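PDB 7A56: envelopment polyprotein from Bovine Schmallenberg virus BH80/Germany/2011, which probably drives fusion of the viral and host membranes during cell entry, as a class II fusion glycoprotein captured here in its postfusion form. Local coordinates for residues A[243-254]-A[310-318]; A[367-377]-A[411-422]. One frame throughout, in Å; residues are numbered along the deposited sequence.

Contact 1 of 2, residues A[243-254]-A[310-318]; sequences AVKNGKVYVGDI and LEQDNTLTI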
loop_
_atom_site.group_PDB
_atom_site.type_symbol
_atom_site.label_atom_id
_atom_site.label_comp_id
_atom_site.label_asym_id
_atom_site.label_seq_id
_atom_site.Cartn_x
_atom_site.Cartn_y
_atom_site.Cartn_z
ATOM N N ALA A 243 -14.353 -9.598 1.322
ATOM C CA ALA A 243 -15.630 -10.246 1.529
ATOM C C ALA A 243 -16.128 -10.686 0.163
ATOM O O ALA A 243 -15.922 -9.992 -0.828
ATOM C CB ALA A 243 -16.635 -9.323 2.243
ATOM N N VAL A 244 -16.696 -11.877 0.093
ATOM C CA VAL A 244 -17.063 -12.514 -1.167
ATOM C C VAL A 244 -18.554 -12.801 -1.147
ATOM O O VAL A 244 -19.057 -13.402 -0.182
ATOM C CB VAL A 244 -16.250 -13.798 -1.398
ATOM C CG1 VAL A 244 -16.732 -14.503 -2.655
ATOM C CG2 VAL A 244 -14.725 -13.425 -1.529
ATOM N N LYS A 245 -19.255 -12.355 -2.197
ATOM C CA LYS A 245 -20.670 -12.677 -2.390
ATOM C C LYS A 245 -20.931 -12.881 -3.875
ATOM O O LYS A 245 -20.647 -11.994 -4.688
ATOM C CB LYS A 245 -21.613 -11.592 -1.844
ATOM C CG LYS A 245 -23.122 -11.872 -2.105
ATOM C CD LYS A 245 -23.965 -11.030 -1.165
ATOM C CE LYS A 245 -25.411 -11.501 -1.133
ATOM N NZ LYS A 245 -25.504 -12.957 -0.832
ATOM N N ASN A 246 -21.452 -14.058 -4.226
ATOM C CA ASN A 246 -21.857 -14.350 -5.613
ATOM C C ASN A 246 -20.692 -14.180 -6.572
ATOM O O ASN A 246 -20.800 -13.527 -7.612
ATOM C CB ASN A 246 -23.040 -13.486 -6.050
ATOM C CG ASN A 246 -24.308 -13.831 -5.292
ATOM O OD1 ASN A 246 -24.609 -15.004 -5.071
ATOM N ND2 ASN A 246 -25.027 -12.810 -4.841
ATOM N N GLY A 247 -19.567 -14.782 -6.206
ATOM C CA GLY A 247 -18.402 -14.713 -7.038
ATOM C C GLY A 247 -17.778 -13.346 -7.182
ATOM O O GLY A 247 -16.881 -13.198 -8.003
ATOM N N LYS A 248 -18.205 -12.344 -6.416
ATOM C CA LYS A 248 -17.621 -11.008 -6.496
ATOM C C LYS A 248 -16.893 -10.646 -5.204
ATOM O O LYS A 248 -17.323 -11.035 -4.106
ATOM C CB LYS A 248 -18.695 -9.968 -6.809
ATOM C CG LYS A 248 -19.303 -10.207 -8.190
ATOM C CD LYS A 248 -20.722 -9.703 -8.240
ATOM C CE LYS A 248 -20.801 -8.191 -8.367
ATOM N NZ LYS A 248 -21.423 -7.779 -9.686
ATOM N N VAL A 249 -15.815 -9.856 -5.352
ATOM C CA VAL A 249 -14.889 -9.517 -4.279
ATOM C C VAL A 249 -15.158 -8.084 -3.851
ATOM O O VAL A 249 -15.133 -7.174 -4.681
ATOM C CB VAL A 249 -13.416 -9.717 -4.712
ATOM C CG1 VAL A 249 -12.478 -9.505 -3.510
ATOM C CG2 VAL A 249 -13.216 -11.124 -5.216
ATOM N N TYR A 250 -15.405 -7.886 -2.536
ATOM C CA TYR A 250 -15.667 -6.614 -1.879
ATOM C C TYR A 250 -14.556 -6.270 -0.904
ATOM O O TYR A 250 -13.993 -7.131 -0.212
ATOM C CB TYR A 250 -17.002 -6.644 -1.076
ATOM C CG TYR A 250 -18.145 -6.911 -1.972
ATOM C CD1 TYR A 250 -18.420 -8.216 -2.381
ATOM C CD2 TYR A 250 -18.921 -5.877 -2.470
ATOM C CE1 TYR A 250 -19.425 -8.483 -3.252
ATOM C CE2 TYR A 250 -19.964 -6.157 -3.344
ATOM C CZ TYR A 250 -20.207 -7.459 -3.703
ATOM O OH TYR A 250 -21.208 -7.767 -4.564
ATOM N N VAL A 251 -14.274 -4.993 -0.819
ATOM C CA VAL A 251 -13.207 -4.524 0.039
ATOM C C VAL A 251 -13.714 -3.329 0.820
ATOM O O VAL A 251 -14.591 -2.580 0.362
ATOM C CB VAL A 251 -11.948 -4.112 -0.781
ATOM C CG1 VAL A 251 -11.303 -5.357 -1.522
ATOM C CG2 VAL A 251 -12.345 -3.055 -1.792
ATOM N N GLY A 252 -13.094 -3.112 1.969
ATOM C CA GLY A 252 -13.478 -1.964 2.824
ATOM C C GLY A 252 -13.324 -2.297 4.312
ATOM O O GLY A 252 -12.489 -3.108 4.683
ATOM N N ASP A 253 -14.174 -1.645 5.123
ATOM C CA ASP A 253 -14.307 -1.760 6.591
ATOM C C ASP A 253 -14.695 -3.134 7.113
ATOM O O ASP A 253 -15.893 -3.350 7.346
ATOM C CB ASP A 253 -15.394 -0.776 7.076
ATOM C CG ASP A 253 -14.792 0.495 7.665
ATOM O OD1 ASP A 253 -13.540 0.534 7.559
ATOM O OD2 ASP A 253 -15.524 1.395 8.232
ATOM N N ILE A 254 -13.770 -4.128 7.152
ATOM C CA ILE A 254 -14.161 -5.527 7.406
ATOM C C ILE A 254 -13.366 -6.062 8.586
ATOM O O ILE A 254 -12.136 -5.990 8.598
ATOM C CB ILE A 254 -13.961 -6.466 6.196
ATOM C CG1 ILE A 254 -14.764 -6.027 4.941
ATOM C CG2 ILE A 254 -14.309 -7.920 6.587
ATOM C CD1 ILE A 254 -14.194 -6.733 3.567
ATOM N N LEU A 310 -20.113 -2.180 1.270
ATOM C CA LEU A 310 -18.786 -2.476 0.748
ATOM C C LEU A 310 -18.787 -2.310 -0.766
ATOM O O LEU A 310 -19.779 -2.611 -1.436
ATOM C CB LEU A 310 -18.376 -3.899 1.088
ATOM C CG LEU A 310 -18.270 -4.258 2.572
ATOM C CD1 LEU A 310 -18.072 -5.746 2.616
ATOM C CD2 LEU A 310 -17.042 -3.544 3.204
ATOM N N GLU A 311 -17.655 -1.848 -1.293
ATOM C CA GLU A 311 -17.463 -1.650 -2.735
ATOM C C GLU A 311 -16.897 -2.892 -3.401
ATOM O O GLU A 311 -15.956 -3.521 -2.901
ATOM C CB GLU A 311 -16.534 -0.472 -2.984
ATOM C CG GLU A 311 -17.108 0.823 -2.443
ATOM C CD GLU A 311 -16.404 2.048 -2.999
ATOM O OE1 GLU A 311 -15.251 1.896 -3.473
ATOM O OE2 GLU A 311 -17.026 3.144 -2.974
ATOM N N GLN A 312 -17.488 -3.265 -4.519
ATOM C CA GLN A 312 -16.959 -4.389 -5.239
ATOM C C GLN A 312 -15.713 -3.875 -5.950
ATOM O O GLN A 312 -15.699 -2.739 -6.424
ATOM C CB GLN A 312 -17.974 -4.912 -6.244
ATOM C CG GLN A 312 -17.440 -6.130 -6.954
ATOM C CD GLN A 312 -18.051 -6.322 -8.308
ATOM O OE1 GLN A 312 -19.032 -5.666 -8.656
ATOM N NE2 GLN A 312 -17.488 -7.234 -9.080
ATOM N N ASP A 313 -14.659 -4.668 -5.953
ATOM C CA ASP A 313 -13.424 -4.329 -6.671
ATOM C C ASP A 313 -13.376 -5.220 -7.909
ATOM O O ASP A 313 -13.018 -6.404 -7.842
ATOM C CB ASP A 313 -12.219 -4.462 -5.732
ATOM C CG ASP A 313 -10.894 -4.028 -6.396
ATOM O OD1 ASP A 313 -10.856 -3.893 -7.628
ATOM O OD2 ASP A 313 -9.880 -3.847 -5.702
ATOM N N ASN A 314 -13.729 -4.639 -9.061
ATOM C CA ASN A 314 -13.733 -5.373 -10.321
ATOM C C ASN A 314 -12.349 -5.813 -10.771
ATOM O O ASN A 314 -12.271 -6.697 -11.622
ATOM C CB ASN A 314 -14.352 -4.551 -11.440
ATOM C CG ASN A 314 -15.830 -4.634 -11.420
ATOM O OD1 ASN A 314 -16.516 -3.640 -11.199
ATOM N ND2 ASN A 314 -16.350 -5.845 -11.592
ATOM N N THR A 315 -11.272 -5.280 -10.190
ATOM C CA THR A 315 -9.951 -5.771 -10.591
ATOM C C THR A 315 -9.631 -7.106 -9.954
ATOM O O THR A 315 -8.687 -7.775 -10.387
ATOM C CB THR A 315 -8.868 -4.759 -10.235
ATOM O OG1 THR A 315 -8.666 -4.699 -8.810
ATOM C CG2 THR A 315 -9.206 -3.342 -10.835
ATOM N N LEU A 316 -10.406 -7.534 -8.936
ATOM C CA LEU A 316 -10.124 -8.792 -8.252
ATOM C C LEU A 316 -11.064 -9.872 -8.762
ATOM O O LEU A 316 -12.272 -9.641 -8.908
ATOM C CB LEU A 316 -10.313 -8.676 -6.718
ATOM C CG LEU A 316 -9.434 -7.618 -6.037
ATOM C CD1 LEU A 316 -9.813 -7.304 -4.595
ATOM C CD2 LEU A 316 -7.953 -8.010 -6.071
ATOM N N THR A 317 -10.526 -11.074 -8.942
ATOM C CA THR A 317 -11.341 -12.210 -9.346
ATOM C C THR A 317 -10.883 -13.415 -8.554
ATOM O O THR A 317 -9.713 -13.536 -8.178
ATOM C CB THR A 317 -11.228 -12.545 -10.865
ATOM O OG1 THR A 317 -9.870 -12.887 -11.187
ATOM C CG2 THR A 317 -11.671 -11.385 -11.742
ATOM N N ILE A 318 -11.816 -14.306 -8.288
ATOM C CA ILE A 318 -11.505 -15.537 -7.585
ATOM C C ILE A 318 -11.063 -16.574 -8.603
ATOM O O ILE A 318 -11.831 -16.940 -9.500
ATOM C CB ILE A 318 -12.720 -16.020 -6.755
ATOM C CG1 ILE A 318 -13.008 -14.960 -5.727
ATOM C CG2 ILE A 318 -12.379 -17.333 -6.149
ATOM C CD1 ILE A 318 -14.442 -14.985 -5.159
HETATM O O HOH W 1 -14.418 -13.456 -9.113
HETATM O O HOH W 2 -14.991 -8.546 -7.902
HETATM O O HOH W 3 -16.307 -0.344 0.899
#
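Gln312 lies across Tyr250 and Lys248. Its CB sits 3.7 Å from Tyr250 CE2. Gln312 CG is anti to the backbone N (chi1 -177°), which carries it over one face of the Tyr250 ring and to 3.4 Å from Val249 O. The extended chain then brings the amide against the bent Lys248 chain, with Gln312 OE1 3.1 Å from Lys248 CE. At the tip, NE2 donates to a water that also takes the N-H of Val249 and donates to Asp313 O.

Two backbone hydrogen bonds join the segments. Asp313 N gives Val249 O a nearly straight bond of 2.9 Å, and Val251 N donates to Glu311 O. Strand 316-318 does not pair with 248-251; a second water links Gly247 O to Ile318 N. Val249 packs on two residues of 316-318: Val249 CG1 meets Leu316 CD1 at 3.6 Å, and Val249 CG2 meets Ile318 CG1. Ile318 CD1 and Val244 CG1 touch tip to tip at 3.4 Å, which is tight. The carboxylate of Glu311 forms a salt bridge with Arg116 of the second subunit.

Strands 241-245 and 248-251 form a beta hairpin closed by a type I' turn, and residues 311-312 extend it as a short antiparallel strand.

Contact 2 of 2, residues A[367-377]-A[411-422]; sequences YGCPEGMACAL and IKLNCPLATETV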
loop_
_atom_site.group_PDB
_atom_site.type_symbol
_atom_site.label_atom_id
_atom_site.label_comp_id
_atom_site.label_asym_id
_atom_site.label_seq_id
_atom_site.Cartn_x
_atom_site.Cartn_y
_atom_site.Cartn_z
ATOM N N TYR A 367 -25.104 7.246 -8.061
ATOM C CA TYR A 367 -24.033 8.217 -7.856
ATOM C C TYR A 367 -23.700 8.332 -6.371
ATOM O O TYR A 367 -24.451 8.934 -5.601
ATOM C CB TYR A 367 -24.459 9.559 -8.453
ATOM C CG TYR A 367 -25.105 9.435 -9.842
ATOM C CD1 TYR A 367 -24.374 8.973 -10.943
ATOM C CD2 TYR A 367 -26.438 9.777 -10.050
ATOM C CE1 TYR A 367 -24.955 8.865 -12.205
ATOM C CE2 TYR A 367 -27.023 9.671 -11.310
ATOM C CZ TYR A 367 -26.278 9.213 -12.378
ATOM O OH TYR A 367 -26.858 9.104 -13.621
ATOM N N GLY A 368 -22.554 7.787 -5.983
ATOM C CA GLY A 368 -22.230 7.602 -4.589
ATOM C C GLY A 368 -22.517 6.211 -4.087
ATOM O O GLY A 368 -22.401 5.964 -2.883
ATOM N N CYS A 369 -22.857 5.315 -4.953
ATOM C CA CYS A 369 -23.359 3.996 -4.628
ATOM C C CYS A 369 -22.217 3.008 -4.486
ATOM O O CYS A 369 -21.106 3.263 -4.952
ATOM C CB CYS A 369 -24.331 3.549 -5.713
ATOM S SG CYS A 369 -25.773 4.595 -5.648
ATOM N N PRO A 370 -22.454 1.868 -3.831
ATOM C CA PRO A 370 -21.370 0.878 -3.725
ATOM C C PRO A 370 -20.864 0.444 -5.084
ATOM O O PRO A 370 -19.645 0.467 -5.325
ATOM C CB PRO A 370 -22.016 -0.280 -2.951
ATOM C CG PRO A 370 -23.249 0.297 -2.307
ATOM C CD PRO A 370 -23.706 1.394 -3.204
ATOM N N GLU A 371 -21.766 0.066 -5.995
ATOM C CA GLU A 371 -21.352 -0.372 -7.330
ATOM C C GLU A 371 -21.148 0.792 -8.287
ATOM O O GLU A 371 -20.786 0.564 -9.448
ATOM C CB GLU A 371 -22.368 -1.355 -7.928
ATOM C CG GLU A 371 -22.591 -2.609 -7.091
ATOM C CD GLU A 371 -22.155 -3.883 -7.801
ATOM O OE1 GLU A 371 -22.154 -4.948 -7.140
ATOM O OE2 GLU A 371 -21.818 -3.816 -9.009
ATOM N N GLY A 372 -21.379 2.017 -7.818
ATOM C CA GLY A 372 -21.238 3.182 -8.665
ATOM C C GLY A 372 -22.132 3.037 -9.868
ATOM O O GLY A 372 -23.306 2.669 -9.759
ATOM N N MET A 373 -21.557 3.289 -11.026
ATOM C CA MET A 373 -22.223 3.150 -12.307
ATOM C C MET A 373 -21.559 1.969 -13.002
ATOM O O MET A 373 -20.382 2.041 -13.342
ATOM C CB MET A 373 -22.073 4.454 -13.080
ATOM C CG MET A 373 -22.680 4.473 -14.446
ATOM S SD MET A 373 -24.435 4.172 -14.420
ATOM C CE MET A 373 -25.121 5.654 -13.655
ATOM N N ALA A 374 -22.278 0.859 -13.168
ATOM C CA ALA A 374 -21.679 -0.344 -13.749
ATOM C C ALA A 374 -21.960 -0.359 -15.247
ATOM O O ALA A 374 -23.118 -0.193 -15.663
ATOM C CB ALA A 374 -22.246 -1.600 -13.078
ATOM N N CYS A 375 -20.914 -0.543 -16.064
ATOM C CA CYS A 375 -21.089 -0.587 -17.515
ATOM C C CYS A 375 -20.623 -1.926 -18.064
ATOM O O CYS A 375 -19.515 -2.371 -17.762
ATOM C CB CYS A 375 -20.320 0.543 -18.217
ATOM S SG CYS A 375 -20.907 2.236 -17.821
ATOM N N ALA A 376 -21.479 -2.563 -18.864
ATOM C CA ALA A 376 -21.098 -3.681 -19.723
ATOM C C ALA A 376 -20.790 -3.164 -21.127
ATOM O O ALA A 376 -21.622 -2.504 -21.758
ATOM C CB ALA A 376 -22.215 -4.728 -19.785
ATOM N N LEU A 377 -19.609 -3.481 -21.615
ATOM C CA LEU A 377 -19.188 -3.160 -22.966
ATOM C C LEU A 377 -19.064 -4.441 -23.785
ATOM O O LEU A 377 -18.532 -5.456 -23.304
ATOM C CB LEU A 377 -17.841 -2.422 -22.943
ATOM C CG LEU A 377 -17.856 -0.940 -22.530
ATOM C CD1 LEU A 377 -18.162 -0.752 -21.057
ATOM C CD2 LEU A 377 -16.518 -0.287 -22.840
ATOM N N ILE A 411 -16.874 -2.551 -16.536
ATOM C CA ILE A 411 -16.105 -1.547 -15.805
ATOM C C ILE A 411 -17.021 -0.865 -14.802
ATOM O O ILE A 411 -18.243 -0.846 -14.957
ATOM C CB ILE A 411 -15.491 -0.463 -16.716
ATOM C CG1 ILE A 411 -16.564 0.387 -17.390
ATOM C CG2 ILE A 411 -14.484 -1.069 -17.693
ATOM C CD1 ILE A 411 -15.976 1.324 -18.442
ATOM N N LYS A 412 -16.411 -0.280 -13.774
ATOM C CA LYS A 412 -17.147 0.497 -12.786
ATOM C C LYS A 412 -16.730 1.957 -12.899
ATOM O O LYS A 412 -15.551 2.255 -13.127
ATOM C CB LYS A 412 -16.903 -0.053 -11.380
ATOM C CG LYS A 412 -17.424 0.808 -10.259
ATOM C CD LYS A 412 -17.220 0.130 -8.904
ATOM C CE LYS A 412 -15.757 0.133 -8.429
ATOM N NZ LYS A 412 -15.630 -0.125 -6.936
ATOM N N LEU A 413 -17.716 2.851 -12.831
ATOM C CA LEU A 413 -17.529 4.288 -12.977
ATOM C C LEU A 413 -18.070 5.032 -11.767
ATOM O O LEU A 413 -19.015 4.599 -11.103
ATOM C CB LEU A 413 -18.226 4.830 -14.231
ATOM C CG LEU A 413 -17.796 4.198 -15.560
ATOM C CD1 LEU A 413 -18.633 4.820 -16.672
ATOM C CD2 LEU A 413 -16.291 4.324 -15.822
ATOM N N ASN A 414 -17.472 6.167 -11.504
ATOM C CA ASN A 414 -17.941 7.068 -10.467
ATOM C C ASN A 414 -18.384 8.320 -11.200
ATOM O O ASN A 414 -17.541 9.128 -11.597
ATOM C CB ASN A 414 -16.840 7.354 -9.452
ATOM C CG ASN A 414 -17.198 8.470 -8.499
ATOM O OD1 ASN A 414 -16.620 9.571 -8.546
ATOM N ND2 ASN A 414 -18.140 8.193 -7.610
ATOM N N CYS A 415 -19.715 8.463 -11.411
ATOM C CA CYS A 415 -20.302 9.565 -12.163
ATOM C C CYS A 415 -20.991 10.553 -11.226
ATOM O O CYS A 415 -21.687 10.145 -10.286
ATOM C CB CYS A 415 -21.335 9.080 -13.191
ATOM S SG CYS A 415 -20.789 7.951 -14.447
ATOM N N PRO A 416 -20.841 11.848 -11.478
ATOM C CA PRO A 416 -21.488 12.843 -10.624
ATOM C C PRO A 416 -23.001 12.776 -10.765
ATOM O O PRO A 416 -23.538 12.321 -11.783
ATOM C CB PRO A 416 -20.935 14.178 -11.145
ATOM C CG PRO A 416 -19.797 13.833 -12.021
ATOM C CD PRO A 416 -20.062 12.465 -12.561
ATOM N N LEU A 417 -23.693 13.218 -9.712
ATOM C CA LEU A 417 -25.155 13.278 -9.770
ATOM C C LEU A 417 -25.640 14.030 -11.012
ATOM O O LEU A 417 -26.699 13.703 -11.573
ATOM C CB LEU A 417 -25.694 13.916 -8.492
ATOM C CG LEU A 417 -27.222 13.960 -8.411
ATOM C CD1 LEU A 417 -27.788 12.557 -8.586
ATOM C CD2 LEU A 417 -27.745 14.614 -7.120
ATOM N N ALA A 418 -24.856 15.007 -11.474
ATOM C CA ALA A 418 -25.137 15.749 -12.705
ATOM C C ALA A 418 -24.525 15.030 -13.908
ATOM O O ALA A 418 -23.589 15.512 -14.554
ATOM C CB ALA A 418 -24.603 17.169 -12.594
ATOM N N THR A 419 -25.074 13.849 -14.208
ATOM C CA THR A 419 -24.637 13.057 -15.362
ATOM C C THR A 419 -25.871 12.507 -16.060
ATOM O O THR A 419 -26.704 11.845 -15.429
ATOM C CB THR A 419 -23.678 11.917 -14.954
ATOM O OG1 THR A 419 -22.373 12.451 -14.686
ATOM C CG2 THR A 419 -23.573 10.862 -16.054
ATOM N N GLU A 420 -25.999 12.805 -17.353
ATOM C CA GLU A 420 -27.112 12.300 -18.137
ATOM C C GLU A 420 -26.680 11.408 -19.283
ATOM O O GLU A 420 -27.518 10.675 -19.820
ATOM C CB GLU A 420 -27.963 13.457 -18.694
ATOM C CG GLU A 420 -27.180 14.650 -19.242
ATOM C CD GLU A 420 -28.008 15.941 -19.242
ATOM O OE1 GLU A 420 -29.241 15.878 -19.497
ATOM O OE2 GLU A 420 -27.424 17.017 -18.968
ATOM N N THR A 421 -25.414 11.446 -19.673
ATOM C CA THR A 421 -24.873 10.529 -20.664
ATOM C C THR A 421 -23.518 10.067 -20.160
ATOM O O THR A 421 -22.694 10.891 -19.748
ATOM C CB THR A 421 -24.724 11.185 -22.042
ATOM O OG1 THR A 421 -25.960 11.794 -22.437
ATOM C CG2 THR A 421 -24.324 10.150 -23.077
ATOM N N VAL A 422 -23.291 8.764 -20.184
ATOM C CA VAL A 422 -21.980 8.208 -19.899
ATOM C C VAL A 422 -21.257 8.029 -21.223
ATOM O O VAL A 422 -21.788 7.397 -22.143
ATOM C CB VAL A 422 -22.087 6.872 -19.153
ATOM C CG1 VAL A 422 -20.726 6.241 -19.068
ATOM C CG2 VAL A 422 -22.704 7.065 -17.772
#
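The Tyr367 ring lies against the chain from Cys415 to Thr419. One face carries Pro416 O, 3.5 Å above the ring plane and offset toward the rim. Around the ring the other neighbours come in obliquely: Cys415 O at 3.0 Å from Tyr367 CD1, and Leu417 CD1 at 3.4 Å from Tyr367 CD2. The Leu417 and Tyr367 side chains cross at about a right angle. With chi1 at -177°, Leu417 points its CG opposite the backbone N, and the tip turns back to the ring although its CB starts away from it. Cys415 CB packs on Tyr367 CE1.

Beyond the loops, two strands pair in antiparallel fashion. Met373 and Leu413 exchange two backbone hydrogen bonds, and Cys375 and Ile411 exchange two more. The bond from Cys375 N to Ile411 O is almost perfectly straight, at 179°. Ala374 and Lys412 form the non-hydrogen-bonded pair between them. Lys412 lays its CG 3.5 Å from Glu371 O.

Met373, Cys375, Ile411 and Leu413 share the other face. Cys375 SG lies 3.6 Å from Leu413 CD1, and Val422 comes up to the same sulfur. Met373 CG sits 4.0 Å from Cys415 SG. Leu377 CD1 reaches Ile411 CD1. Both cysteines are in disulfides: Cys375 with Cys363, and Cys415 with Cys393.

Strands 373-381 and 408-414 are the middle pair of a four-stranded antiparallel sheet, with 356-365 outside the first and 394-395 outside the second. The Cys375 disulfide ties the pair to strand 356-365. Ile411 also packs on Ile389 of strand 385-391, which belongs to a second four-stranded sheet. Val422 begins another strand of that sheet, so the face bearing Cys375 is turned to it.

Both segments of contact 1 precede those of contact 2 in the sequence, and the centres of the two contacts lie about 18 Å apart. They share no sheet. The centre of contact 1 lies about 8 Å from the centre of the elongated chain, in its middle part. The centre of contact 2 lies about 20 Å from the centre of the chain, in the C-terminal pair of four-stranded sheets. The two nevertheless touch. Lys412 NZ probably hydrogen-bonds to Gln312 O at 2.7 Å, and Pro370 CB touches the carbonyl O of Leu310. The C-terminal sheets thus rest against the side of the middle region. Both contacts also meet the second subunit of the trimer, consistent with a part in the packing of the postfusion assembly.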